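Local coordinates for protein nucleoporin NUP82 (Chaetomium thermophilum, PDB 5CWW) that probably serves as a structural component of the nuclear pore complex and may act as a docking partner for transiently associated transport factors, at residues B[252-257]-B[272-277]. Numbering follows the deposited sequence.
Sequences MEVAAA and LWLAMT
Glu-253 and Thr-277 meet through their side chains at one end of a classic beta bulge, where the first two strands of a four-stranded antiparallel sheet, consistent with a beta-propeller blade, pair up. The Thr-277 hydroxyl OG1 donates to Glu-253 OE2 at 2.6 Å, on the anti lone pair of the carboxylate. With CG anti to the backbone N (chi1 -176°) and the chain extended beyond it, the Glu-253 carboxylate comes to Thr-277, although its CB does not point at the other strand. Beside this bond, Thr-277 N reaches Glu-253 O at 2.9 Å, so threonine backbone and side chain both hold the same residue. An alanine at Glu-253 would probably leave the Thr-277 hydroxyl without its carboxylate mate and CG2 less covered. At the bulge, Ala-275 O accepts from both Ala-255 N (2.7 Å) and Ala-256 N (3.2 Å), each in the carbonyl plane. In return, Ala-275 N gives a nearly straight bond (170° at hydrogen) to Ala-256 O. Met-276 SD lies 3.7 Å from Val-254 CG2, and its CE 4.1 Å from Met-252 CE, the two methionines side by side. Further along, Ala-257 CB packs on Leu-274 CG at 4.0 Å; Leu-274 also touches Leu-221 of helix 221-225, and Ala-257 N hydrogen-bonds to Ser-177 OG.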
ATOM      1  N   MET B 252       7.279   9.583   2.959  1.00 48.85           N
ATOM      2  CA  MET B 252       6.077   8.770   3.121  1.00 48.69           C
ATOM      3  C   MET B 252       5.165   8.904   1.905  1.00 48.04           C
ATOM      4  O   MET B 252       3.943   8.812   2.018  1.00 47.48           O
ATOM      5  CB  MET B 252       5.329   9.158   4.400  1.00 50.54           C
ATOM      6  CG  MET B 252       6.079   8.785   5.675  1.00 52.27           C
ATOM      7  SD  MET B 252       5.098   8.955   7.182  1.00 53.13           S
ATOM      8  CE  MET B 252       3.992   7.551   7.017  1.00 49.24           C
ATOM      9  N   GLU B 253       5.767   9.137   0.742  1.00 48.84           N
ATOM     10  CA  GLU B 253       5.034   9.060  -0.514  1.00 49.08           C
ATOM     11  C   GLU B 253       4.787   7.589  -0.826  1.00 49.05           C
ATOM     12  O   GLU B 253       5.731   6.832  -1.040  1.00 48.40           O
ATOM     13  CB  GLU B 253       5.806   9.733  -1.650  1.00 51.10           C
ATOM     14  CG  GLU B 253       5.051   9.771  -2.971  1.00 54.05           C
ATOM     15  CD  GLU B 253       5.899  10.288  -4.115  1.00 57.90           C
ATOM     16  OE1 GLU B 253       5.551  11.342  -4.683  1.00 59.52           O
ATOM     17  OE2 GLU B 253       6.910   9.637  -4.451  1.00 58.99           O
ATOM     18  N   VAL B 254       3.521   7.184  -0.857  1.00 49.36           N
ATOM     19  CA  VAL B 254       3.181   5.777  -1.047  1.00 46.70           C
ATOM     20  C   VAL B 254       3.334   5.361  -2.502  1.00 46.70           C
ATOM     21  O   VAL B 254       2.866   6.053  -3.408  1.00 47.04           O
ATOM     22  CB  VAL B 254       1.738   5.478  -0.592  1.00 45.55           C
ATOM     23  CG1 VAL B 254       1.415   3.991  -0.756  1.00 46.80           C
ATOM     24  CG2 VAL B 254       1.539   5.905   0.857  1.00 43.69           C
ATOM     25  N   ALA B 255       3.999   4.226  -2.710  1.00 45.63           N
ATOM     26  CA  ALA B 255       4.131   3.630  -4.036  1.00 46.24           C
ATOM     27  C   ALA B 255       3.018   2.615  -4.267  1.00 46.32           C
ATOM     28  O   ALA B 255       2.421   2.574  -5.340  1.00 47.05           O
ATOM     29  CB  ALA B 255       5.488   2.969  -4.191  1.00 46.48           C
ATOM     30  N   ALA B 256       2.745   1.794  -3.259  1.00 44.99           N
ATOM     31  CA  ALA B 256       1.689   0.795  -3.356  1.00 44.16           C
ATOM     32  C   ALA B 256       1.373   0.192  -1.995  1.00 43.39           C
ATOM     33  O   ALA B 256       2.173   0.271  -1.064  1.00 43.40           O
ATOM     34  CB  ALA B 256       2.079  -0.304  -4.336  1.00 45.29           C
ATOM     35  N   ALA B 257       0.200  -0.422  -1.900  1.00 43.34           N
ATOM     36  CA  ALA B 257      -0.228  -1.097  -0.685  1.00 43.51           C
ATOM     37  C   ALA B 257      -0.969  -2.372  -1.051  1.00 44.28           C
ATOM     38  O   ALA B 257      -1.567  -2.467  -2.125  1.00 45.69           O
ATOM     39  CB  ALA B 257      -1.108  -0.194   0.149  1.00 42.22           C
ATOM     40  N   LEU B 272      -2.398  -4.623   6.687  1.00 40.48           N
ATOM     41  CA  LEU B 272      -2.160  -3.832   5.488  1.00 39.95           C
ATOM     42  C   LEU B 272      -0.676  -3.509   5.389  1.00 39.62           C
ATOM     43  O   LEU B 272      -0.085  -2.967   6.324  1.00 40.06           O
ATOM     44  CB  LEU B 272      -2.983  -2.542   5.500  1.00 40.64           C
ATOM     45  CG  LEU B 272      -2.821  -1.648   4.266  1.00 40.97           C
ATOM     46  CD1 LEU B 272      -3.357  -2.343   3.019  1.00 41.60           C
ATOM     47  CD2 LEU B 272      -3.517  -0.304   4.477  1.00 42.25           C
ATOM     48  N   TRP B 273      -0.082  -3.867   4.258  1.00 40.97           N
ATOM     49  CA  TRP B 273       1.324  -3.605   3.995  1.00 40.46           C
ATOM     50  C   TRP B 273       1.460  -2.439   3.029  1.00 41.58           C
ATOM     51  O   TRP B 273       0.678  -2.325   2.085  1.00 41.23           O
ATOM     52  CB  TRP B 273       2.000  -4.849   3.416  1.00 41.11           C
ATOM     53  CG  TRP B 273       2.249  -5.934   4.415  1.00 41.99           C
ATOM     54  CD1 TRP B 273       1.396  -6.945   4.760  1.00 41.94           C
ATOM     55  CD2 TRP B 273       3.436  -6.130   5.191  1.00 41.57           C
ATOM     56  NE1 TRP B 273       1.981  -7.758   5.703  1.00 42.19           N
ATOM     57  CE2 TRP B 273       3.234  -7.278   5.985  1.00 42.57           C
ATOM     58  CE3 TRP B 273       4.651  -5.447   5.291  1.00 41.38           C
ATOM     59  CZ2 TRP B 273       4.198  -7.752   6.870  1.00 43.31           C
ATOM     60  CZ3 TRP B 273       5.609  -5.923   6.169  1.00 42.56           C
ATOM     61  CH2 TRP B 273       5.377  -7.063   6.945  1.00 42.61           C
ATOM     62  N   LEU B 274       2.459  -1.588   3.252  1.00 41.77           N
ATOM     63  CA  LEU B 274       2.686  -0.436   2.385  1.00 42.68           C
ATOM     64  C   LEU B 274       4.148  -0.281   1.999  1.00 42.78           C
ATOM     65  O   LEU B 274       5.047  -0.537   2.804  1.00 45.29           O
ATOM     66  CB  LEU B 274       2.220   0.848   3.065  1.00 42.08           C
ATOM     67  CG  LEU B 274       0.752   0.915   3.482  1.00 41.50           C
ATOM     68  CD1 LEU B 274       0.590   0.532   4.950  1.00 41.57           C
ATOM     69  CD2 LEU B 274       0.193   2.300   3.214  1.00 43.14           C
ATOM     70  N   ALA B 275       4.365   0.167   0.767  1.00 41.08           N
ATOM     71  CA  ALA B 275       5.699   0.460   0.268  1.00 41.03           C
ATOM     72  C   ALA B 275       5.770   1.903  -0.215  1.00 42.57           C
ATOM     73  O   ALA B 275       4.965   2.333  -1.041  1.00 43.28           O
ATOM     74  CB  ALA B 275       6.072  -0.498  -0.851  1.00 41.40           C
ATOM     75  N   MET B 276       6.741   2.637   0.317  1.00 41.39           N
ATOM     76  CA  MET B 276       6.970   4.027  -0.049  1.00 43.18           C
ATOM     77  C   MET B 276       7.986   4.110  -1.178  1.00 44.38           C
ATOM     78  O   MET B 276       8.863   3.254  -1.291  1.00 45.65           O
ATOM     79  CB  MET B 276       7.472   4.819   1.160  1.00 43.68           C
ATOM     80  CG  MET B 276       6.634   4.640   2.417  1.00 43.17           C
ATOM     81  SD  MET B 276       4.962   5.304   2.249  1.00 46.63           S
ATOM     82  CE  MET B 276       4.292   4.915   3.861  1.00 49.85           C
ATOM     83  N   THR B 277       7.878   5.142  -2.008  1.00 45.93           N
ATOM     84  CA  THR B 277       8.836   5.345  -3.089  1.00 47.76           C
ATOM     85  C   THR B 277      10.220   5.656  -2.525  1.00 49.25           C
ATOM     86  O   THR B 277      11.223   5.531  -3.221  1.00 53.25           O
ATOM     87  CB  THR B 277       8.406   6.485  -4.034  1.00 49.18           C
ATOM     88  OG1 THR B 277       8.240   7.697  -3.288  1.00 48.80           O
ATOM     89  CG2 THR B 277       7.102   6.141  -4.736  1.00 49.11           C
TER